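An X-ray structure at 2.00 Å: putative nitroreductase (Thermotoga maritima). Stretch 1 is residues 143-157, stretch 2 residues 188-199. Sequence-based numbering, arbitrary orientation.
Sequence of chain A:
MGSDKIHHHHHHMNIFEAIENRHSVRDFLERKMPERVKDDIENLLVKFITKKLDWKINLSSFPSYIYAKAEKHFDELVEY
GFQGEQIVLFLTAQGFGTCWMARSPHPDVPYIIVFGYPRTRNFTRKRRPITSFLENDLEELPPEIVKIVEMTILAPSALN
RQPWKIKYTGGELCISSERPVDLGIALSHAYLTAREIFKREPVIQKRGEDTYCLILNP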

ATOM      1  N   PRO A 143       2.081  -7.707  21.598  1.00 34.46           N
ATOM      2  CA  PRO A 143       1.641  -6.361  21.221  1.00 34.30           C
ATOM      3  C   PRO A 143       2.153  -5.869  19.860  1.00 33.73           C
ATOM      4  O   PRO A 143       1.418  -5.184  19.153  1.00 31.44           O
ATOM      5  CB  PRO A 143       2.158  -5.483  22.367  1.00 35.41           C
ATOM      6  CG  PRO A 143       2.285  -6.409  23.517  1.00 37.96           C
ATOM      7  CD  PRO A 143       2.712  -7.722  22.929  1.00 35.32           C
ATOM      8  N   GLU A 144       3.374  -6.233  19.473  1.00 34.23           N
ATOM      9  CA  GLU A 144       3.893  -5.764  18.184  1.00 34.16           C
ATOM     10  C   GLU A 144       3.027  -6.331  17.058  1.00 31.99           C
ATOM     11  O   GLU A 144       2.768  -5.661  16.061  1.00 29.97           O
ATOM     12  CB  GLU A 144       5.357  -6.173  17.948  1.00 33.57           C
ATOM     13  CG  GLU A 144       6.366  -5.584  18.913  1.00 35.66           C
ATOM     14  CD  GLU A 144       6.509  -6.384  20.196  1.00 43.27           C
ATOM     15  OE1 GLU A 144       5.678  -7.291  20.450  1.00 40.49           O
ATOM     16  OE2 GLU A 144       7.456  -6.090  20.954  1.00 44.89           O
ATOM     17  N   ILE A 145       2.569  -7.568  17.225  1.00 31.58           N
ATOM     18  CA  ILE A 145       1.867  -8.247  16.138  1.00 30.44           C
ATOM     19  C   ILE A 145       0.434  -7.731  16.013  1.00 29.56           C
ATOM     20  O   ILE A 145      -0.072  -7.556  14.898  1.00 28.72           O
ATOM     21  CB  ILE A 145       1.904  -9.772  16.311  1.00 30.58           C
ATOM     22  CG1 ILE A 145       3.327 -10.250  16.648  1.00 32.77           C
ATOM     23  CG2 ILE A 145       1.395 -10.456  15.062  1.00 31.36           C
ATOM     24  CD1 ILE A 145       4.422  -9.765  15.680  1.00 37.42           C
ATOM     25  N   VAL A 146      -0.209  -7.470  17.152  1.00 28.72           N
ATOM     26  CA  VAL A 146      -1.524  -6.837  17.149  1.00 28.29           C
ATOM     27  C   VAL A 146      -1.439  -5.563  16.289  1.00 28.02           C
ATOM     28  O   VAL A 146      -2.251  -5.365  15.382  1.00 28.07           O
ATOM     29  CB  VAL A 146      -2.013  -6.505  18.563  1.00 27.55           C
ATOM     30  CG1 VAL A 146      -3.338  -5.786  18.511  1.00 31.88           C
ATOM     31  CG2 VAL A 146      -2.148  -7.786  19.408  1.00 32.13           C
ATOM     32  N   LYS A 147      -0.415  -4.747  16.525  1.00 28.00           N
ATOM     33  CA  LYS A 147      -0.261  -3.501  15.773  1.00 30.04           C
ATOM     34  C   LYS A 147      -0.101  -3.740  14.267  1.00 28.10           C
ATOM     35  O   LYS A 147      -0.759  -3.080  13.455  1.00 29.34           O
ATOM     36  CB  LYS A 147       0.928  -2.696  16.297  1.00 28.60           C
ATOM     37  CG  LYS A 147       0.998  -1.277  15.742  1.00 33.41           C
ATOM     38  CD  LYS A 147       2.043  -0.454  16.490  1.00 37.89           C
ATOM     39  CE  LYS A 147       1.794   1.056  16.347  1.00 43.72           C
ATOM     40  NZ  LYS A 147       2.783   1.844  17.124  1.00 42.85           N
ATOM     41  N   ILE A 148       0.764  -4.680  13.889  1.00 26.07           N
ATOM     42  CA  ILE A 148       0.976  -4.983  12.461  1.00 27.09           C
ATOM     43  C   ILE A 148      -0.316  -5.474  11.809  1.00 26.83           C
ATOM     44  O   ILE A 148      -0.635  -5.059  10.704  1.00 27.10           O
ATOM     45  CB  ILE A 148       2.100  -6.017  12.256  1.00 24.98           C
ATOM     46  CG1 ILE A 148       3.457  -5.419  12.643  1.00 26.64           C
ATOM     47  CG2 ILE A 148       2.140  -6.463  10.818  1.00 29.37           C
ATOM     48  CD1 ILE A 148       4.504  -6.453  12.917  1.00 29.64           C
ATOM     49  N   VAL A 149      -1.061  -6.341  12.493  1.00 28.73           N
ATOM     50  CA  VAL A 149      -2.306  -6.863  11.938  1.00 28.92           C
ATOM     51  C   VAL A 149      -3.347  -5.760  11.748  1.00 28.79           C
ATOM     52  O   VAL A 149      -4.039  -5.721  10.718  1.00 30.25           O
ATOM     53  CB  VAL A 149      -2.896  -8.010  12.788  1.00 27.41           C
ATOM     54  CG1 VAL A 149      -4.254  -8.448  12.222  1.00 31.40           C
ATOM     55  CG2 VAL A 149      -1.967  -9.220  12.751  1.00 32.07           C
ATOM     56  N   GLU A 150      -3.464  -4.885  12.742  1.00 28.28           N
ATOM     57  CA  GLU A 150      -4.382  -3.760  12.668  1.00 29.80           C
ATOM     58  C   GLU A 150      -4.051  -2.867  11.478  1.00 28.16           C
ATOM     59  O   GLU A 150      -4.939  -2.421  10.756  1.00 26.88           O
ATOM     60  CB  GLU A 150      -4.340  -2.944  13.970  1.00 31.81           C
ATOM     61  CG  GLU A 150      -4.989  -3.645  15.156  1.00 31.37           C
ATOM     62  CD  GLU A 150      -4.676  -3.019  16.506  1.00 34.16           C
ATOM     63  OE1 GLU A 150      -4.026  -1.948  16.566  1.00 39.93           O
ATOM     64  OE2 GLU A 150      -5.105  -3.603  17.534  1.00 39.70           O
HETATM   65  N   MSE A 151      -2.766  -2.610  11.270  1.00 29.11           N
HETATM   66  CA  MSE A 151      -2.323  -1.757  10.152  1.00 28.07           C
HETATM   67  C   MSE A 151      -2.519  -2.437   8.800  1.00 29.09           C
HETATM   68  O   MSE A 151      -2.792  -1.770   7.802  1.00 28.23           O
HETATM   69  CB  MSE A 151      -0.852  -1.382  10.313  1.00 28.12           C
HETATM   70  CG  MSE A 151      -0.559  -0.509  11.495  1.00 31.11           C
HETATM   71 SE   MSE A 151      -1.482   1.223  11.416  1.00 43.56          SE
HETATM   72  CE  MSE A 151      -3.082   0.739  12.539  1.00 44.84           C
ATOM     73  N   THR A 152      -2.366  -3.759   8.773  1.00 29.57           N
ATOM     74  CA  THR A 152      -2.594  -4.553   7.570  1.00 30.59           C
ATOM     75  C   THR A 152      -4.073  -4.538   7.140  1.00 30.69           C
ATOM     76  O   THR A 152      -4.357  -4.413   5.946  1.00 28.98           O
ATOM     77  CB  THR A 152      -2.111  -6.020   7.802  1.00 31.87           C
ATOM     78  OG1 THR A 152      -0.708  -6.026   8.106  1.00 28.84           O
ATOM     79  CG2 THR A 152      -2.245  -6.870   6.548  1.00 31.50           C
ATOM     80  N   ILE A 153      -4.987  -4.655   8.113  1.00 29.29           N
ATOM     81  CA  ILE A 153      -6.449  -4.636   7.858  1.00 30.75           C
ATOM     82  C   ILE A 153      -6.936  -3.307   7.289  1.00 28.11           C
ATOM     83  O   ILE A 153      -7.950  -3.266   6.606  1.00 28.14           O
ATOM     84  CB  ILE A 153      -7.265  -4.948   9.175  1.00 31.02           C
ATOM     85  CG1 ILE A 153      -6.974  -6.357   9.701  1.00 35.33           C
ATOM     86  CG2 ILE A 153      -8.782  -4.756   8.964  1.00 34.31           C
ATOM     87  CD1 ILE A 153      -6.737  -7.365   8.645  1.00 35.00           C
ATOM     88  N   LEU A 154      -6.224  -2.223   7.576  1.00 27.11           N
ATOM     89  CA  LEU A 154      -6.582  -0.924   7.007  1.00 28.28           C
ATOM     90  C   LEU A 154      -6.193  -0.792   5.530  1.00 27.01           C
ATOM     91  O   LEU A 154      -6.475   0.228   4.915  1.00 28.31           O
ATOM     92  CB  LEU A 154      -5.981   0.221   7.836  1.00 26.54           C
ATOM     93  CG  LEU A 154      -6.473   0.253   9.295  1.00 30.46           C
ATOM     94  CD1 LEU A 154      -5.710   1.251  10.124  1.00 28.79           C
ATOM     95  CD2 LEU A 154      -7.982   0.518   9.385  1.00 34.54           C
ATOM     96  N   ALA A 155      -5.552  -1.811   4.962  1.00 27.79           N
ATOM     97  CA  ALA A 155      -5.193  -1.795   3.545  1.00 26.87           C
ATOM     98  C   ALA A 155      -6.445  -1.687   2.696  1.00 27.54           C
ATOM     99  O   ALA A 155      -7.511  -2.148   3.113  1.00 26.62           O
ATOM    100  CB  ALA A 155      -4.423  -3.072   3.166  1.00 28.52           C
ATOM    101  N   PRO A 156      -6.331  -1.082   1.515  1.00 27.06           N
ATOM    102  CA  PRO A 156      -7.436  -1.072   0.583  1.00 28.42           C
ATOM    103  C   PRO A 156      -7.499  -2.420  -0.118  1.00 28.80           C
ATOM    104  O   PRO A 156      -6.522  -3.181  -0.115  1.00 28.36           O
ATOM    105  CB  PRO A 156      -7.061   0.040  -0.398  1.00 28.85           C
ATOM    106  CG  PRO A 156      -5.563   0.003  -0.429  1.00 26.47           C
ATOM    107  CD  PRO A 156      -5.158  -0.371   0.976  1.00 27.49           C
ATOM    108  N   SER A 157      -8.661  -2.714  -0.681  1.00 28.71           N
ATOM    109  CA  SER A 157      -8.848  -3.914  -1.484  1.00 28.53           C
ATOM    110  C   SER A 157      -9.930  -3.626  -2.511  1.00 29.05           C
ATOM    111  O   SER A 157     -10.840  -2.835  -2.242  1.00 25.64           O
ATOM    112  CB  SER A 157      -9.228  -5.105  -0.601  1.00 28.98           C
ATOM    113  OG  SER A 157     -10.398  -4.856   0.172  1.00 29.02           O
ATOM    114  N   SER A 188       2.415  -5.261   1.783  1.00 27.47           N
ATOM    115  CA  SER A 188       3.165  -4.004   1.888  1.00 27.77           C
ATOM    116  C   SER A 188       2.970  -3.338   3.242  1.00 27.71           C
ATOM    117  O   SER A 188       3.936  -2.846   3.835  1.00 29.58           O
ATOM    118  CB  SER A 188       2.807  -3.029   0.754  1.00 29.36           C
ATOM    119  OG  SER A 188       1.560  -2.383   0.972  1.00 29.77           O
ATOM    120  N   HIS A 189       1.737  -3.328   3.747  1.00 26.86           N
ATOM    121  CA  HIS A 189       1.464  -2.771   5.079  1.00 26.84           C
ATOM    122  C   HIS A 189       2.163  -3.542   6.182  1.00 26.17           C
ATOM    123  O   HIS A 189       2.707  -2.948   7.109  1.00 26.78           O
ATOM    124  CB  HIS A 189      -0.047  -2.721   5.368  1.00 27.14           C
ATOM    125  CG  HIS A 189      -0.785  -1.690   4.571  1.00 27.70           C
ATOM    126  ND1 HIS A 189      -1.818  -0.941   5.099  1.00 27.38           N
ATOM    127  CD2 HIS A 189      -0.638  -1.277   3.291  1.00 31.38           C
ATOM    128  CE1 HIS A 189      -2.278  -0.118   4.169  1.00 28.26           C
ATOM    129  NE2 HIS A 189      -1.585  -0.307   3.061  1.00 28.13           N
ATOM    130  N   ALA A 190       2.126  -4.872   6.103  1.00 26.55           N
ATOM    131  CA  ALA A 190       2.752  -5.706   7.119  1.00 27.09           C
ATOM    132  C   ALA A 190       4.271  -5.535   7.074  1.00 27.81           C
ATOM    133  O   ALA A 190       4.923  -5.388   8.097  1.00 28.09           O
ATOM    134  CB  ALA A 190       2.373  -7.140   6.925  1.00 26.06           C
ATOM    135  N   TYR A 191       4.821  -5.545   5.870  1.00 29.51           N
ATOM    136  CA  TYR A 191       6.248  -5.343   5.675  1.00 29.03           C
ATOM    137  C   TYR A 191       6.736  -3.995   6.223  1.00 28.13           C
ATOM    138  O   TYR A 191       7.681  -3.932   6.998  1.00 27.63           O
ATOM    139  CB  TYR A 191       6.599  -5.478   4.193  1.00 29.65           C
ATOM    140  CG  TYR A 191       7.992  -5.006   3.904  1.00 31.21           C
ATOM    141  CD1 TYR A 191       9.085  -5.859   4.052  1.00 33.55           C
ATOM    142  CD2 TYR A 191       8.225  -3.694   3.506  1.00 37.17           C
ATOM    143  CE1 TYR A 191      10.383  -5.412   3.795  1.00 38.47           C
ATOM    144  CE2 TYR A 191       9.515  -3.230   3.259  1.00 41.41           C
ATOM    145  CZ  TYR A 191      10.587  -4.092   3.403  1.00 39.52           C
ATOM    146  OH  TYR A 191      11.851  -3.619   3.143  1.00 42.32           O
ATOM    147  N   LEU A 192       6.075  -2.917   5.821  1.00 28.27           N
ATOM    148  CA  LEU A 192       6.475  -1.572   6.234  1.00 28.66           C
ATOM    149  C   LEU A 192       6.320  -1.319   7.743  1.00 27.22           C
ATOM    150  O   LEU A 192       7.157  -0.655   8.348  1.00 25.49           O
ATOM    151  CB  LEU A 192       5.719  -0.516   5.409  1.00 29.31           C
ATOM    152  CG  LEU A 192       6.072  -0.441   3.913  1.00 26.70           C
ATOM    153  CD1 LEU A 192       5.097   0.457   3.166  1.00 31.32           C
ATOM    154  CD2 LEU A 192       7.503   0.024   3.680  1.00 29.95           C
ATOM    155  N   THR A 193       5.266  -1.841   8.362  1.00 26.98           N
ATOM    156  CA  THR A 193       5.086  -1.647   9.806  1.00 27.31           C
ATOM    157  C   THR A 193       6.049  -2.514  10.609  1.00 27.03           C
ATOM    158  O   THR A 193       6.626  -2.059  11.609  1.00 25.95           O
ATOM    159  CB  THR A 193       3.639  -1.904  10.236  1.00 29.19           C
ATOM    160  OG1 THR A 193       3.232  -3.203   9.811  1.00 35.30           O
ATOM    161  CG2 THR A 193       2.680  -0.945   9.531  1.00 27.92           C
ATOM    162  N   ALA A 194       6.271  -3.747  10.151  1.00 28.09           N
ATOM    163  CA  ALA A 194       7.245  -4.631  10.801  1.00 28.17           C
ATOM    164  C   ALA A 194       8.669  -4.062  10.733  1.00 29.67           C
ATOM    165  O   ALA A 194       9.443  -4.178  11.687  1.00 29.88           O
ATOM    166  CB  ALA A 194       7.190  -6.027  10.179  1.00 28.04           C
ATOM    167  N   ARG A 195       8.996  -3.439   9.605  1.00 30.03           N
ATOM    168  CA  ARG A 195      10.292  -2.810   9.398  1.00 32.79           C
ATOM    169  C   ARG A 195      10.506  -1.687  10.412  1.00 32.98           C
ATOM    170  O   ARG A 195      11.574  -1.584  11.021  1.00 30.49           O
ATOM    171  CB  ARG A 195      10.388  -2.262   7.968  1.00 32.08           C
ATOM    172  CG  ARG A 195      11.753  -1.732   7.580  1.00 39.35           C
ATOM    173  CD  ARG A 195      11.837  -1.290   6.119  1.00 39.00           C
ATOM    174  NE  ARG A 195      11.154  -0.019   5.902  1.00 46.70           N
ATOM    175  CZ  ARG A 195      11.012   0.575   4.721  1.00 48.95           C
ATOM    176  NH1 ARG A 195      11.500   0.018   3.615  1.00 48.76           N
ATOM    177  NH2 ARG A 195      10.372   1.738   4.646  1.00 47.65           N
ATOM    178  N   GLU A 196       9.474  -0.863  10.582  1.00 33.57           N
ATOM    179  CA  GLU A 196       9.464   0.204  11.585  1.00 33.50           C
ATOM    180  C   GLU A 196       9.553  -0.331  13.020  1.00 32.60           C
ATOM    181  O   GLU A 196      10.353   0.167  13.819  1.00 34.33           O
ATOM    182  CB  GLU A 196       8.199   1.060  11.424  1.00 33.50           C
ATOM    183  CG  GLU A 196       8.036   2.171  12.450  1.00 35.66           C
ATOM    184  CD  GLU A 196       9.143   3.208  12.392  1.00 43.95           C
ATOM    185  OE1 GLU A 196       9.682   3.450  11.290  1.00 45.70           O
ATOM    186  OE2 GLU A 196       9.471   3.789  13.450  1.00 48.69           O
ATOM    187  N   ILE A 197       8.732  -1.325  13.349  1.00 31.79           N
ATOM    188  CA  ILE A 197       8.666  -1.852  14.708  1.00 32.90           C
ATOM    189  C   ILE A 197       9.970  -2.514  15.135  1.00 34.37           C
ATOM    190  O   ILE A 197      10.494  -2.212  16.201  1.00 31.85           O
ATOM    191  CB  ILE A 197       7.480  -2.826  14.868  1.00 33.95           C
ATOM    192  CG1 ILE A 197       6.177  -2.027  14.874  1.00 34.81           C
ATOM    193  CG2 ILE A 197       7.591  -3.628  16.184  1.00 36.05           C
ATOM    194  CD1 ILE A 197       4.935  -2.857  14.774  1.00 32.32           C
ATOM    195  N   PHE A 198      10.491  -3.403  14.297  1.00 34.76           N
ATOM    196  CA  PHE A 198      11.634  -4.232  14.679  1.00 35.56           C
ATOM    197  C   PHE A 198      12.943  -3.586  14.317  1.00 36.87           C
ATOM    198  O   PHE A 198      13.996  -4.031  14.777  1.00 38.99           O
ATOM    199  CB  PHE A 198      11.504  -5.643  14.077  1.00 35.22           C
ATOM    200  CG  PHE A 198      10.395  -6.443  14.693  1.00 37.74           C
ATOM    201  CD1 PHE A 198      10.535  -6.962  15.978  1.00 37.06           C
ATOM    202  CD2 PHE A 198       9.190  -6.635  14.025  1.00 30.76           C
ATOM    203  CE1 PHE A 198       9.511  -7.671  16.567  1.00 38.33           C
ATOM    204  CE2 PHE A 198       8.174  -7.348  14.609  1.00 33.90           C
ATOM    205  CZ  PHE A 198       8.329  -7.868  15.887  1.00 35.90           C
ATOM    206  N   LYS A 199      12.872  -2.511  13.528  1.00 38.04           N
ATOM    207  CA  LYS A 199      14.042  -1.784  13.051  1.00 38.88           C
ATOM    208  C   LYS A 199      15.008  -2.712  12.311  1.00 37.82           C
ATOM    209  O   LYS A 199      16.221  -2.512  12.340  1.00 37.07           O
ATOM    210  CB  LYS A 199      14.747  -1.038  14.208  1.00 40.31           C
ATOM    211  CG  LYS A 199      13.885   0.048  14.880  1.00 42.88           C
ATOM    212  CD  LYS A 199      13.722   1.271  13.978  1.00 44.50           C
ATOM    213  CE  LYS A 199      13.005   2.415  14.675  1.00 46.78           C
ATOM    214  NZ  LYS A 199      11.546   2.429  14.415  1.00 46.48           N
TER

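The most distinctive feature of this contact is a histidine that reads the C-terminal end of the opposing helix. His 189 donates from ND1 to the backbone O of Met 151, with a 3.0 Å separation between these atoms and an N-H...acceptor angle of 162°, a nearly linear hydrogen bond. It is the one hydrogen bond between the two stretches. Met 151 O takes no backbone hydrogen bond from Ala 155 N, which bonds to Thr 152 O at 3.0 Å as the chain leaves the helix. That turn also brings Ala 155 over the imidazole: its CB lies 3.8 Å from the centroid of the His 189 ring and 11° off the ring normal, a CH-pi contact over one face, whereas Met 151 O approaches at the edge, near the ring plane. The other ring nitrogen, NE2, is hydrogen-bonded elsewhere in the structure.

The backbones behind this contact are two helices, 143-153 and 188-198, whose N-to-C directions differ by 143°, so they run roughly antiparallel but splayed. Their axes approach to 8.2 Å. The CA atoms of Thr 152 and His 189 are 5.1 Å apart, against 7.1 Å for those of Glu 144 and Ile 197, so the backbones are closer at the histidine end. Among the contacts here, Thr 152 OG1 comes within 3.5 Å of Ala 190 CB.

Two threonine hydroxyls that face this apolar surface are satisfied within their own helices. Thr 152 OG1 donates to Ile 148 O and Thr 193 OG1 to His 189 O, each pair at 2.8 Å. Both branches of Thr 193 meet the neighboring helix: OG1 lies 3.6 Å from Ile 148 CG2, and CG2 lies 3.6 Å from CB of Met 151, a selenomethionine whose side-chain end leads away from the contact.

Midway along, Ile 148 acts as a knob in a hole formed by Ala 190, Thr 193, Ala 194 and Ile 197. Its CA-to-CB bond points sideways, but the end of the side chain comes nearer: CG1 is 3.6 Å from Ile 197 CD1, CG2 is 4.0 Å from Ala 190 CB, and CD1 is 3.9 Å from Ala 194 CB. These are dispersion contacts between apolar groups; Ile 148 is buried, though Ile 197 remains partly exposed.

Near Glu 144 and Ile 197, longer side chains make the contact. Ile 197 CG2 meets the aliphatic CG of Glu 144 at 3.6 Å, and Phe 198 CZ receives Ile 145 CD1 at 4.3 Å along the ring edge. Altogether the contact buries 561 Å², summed over both sides.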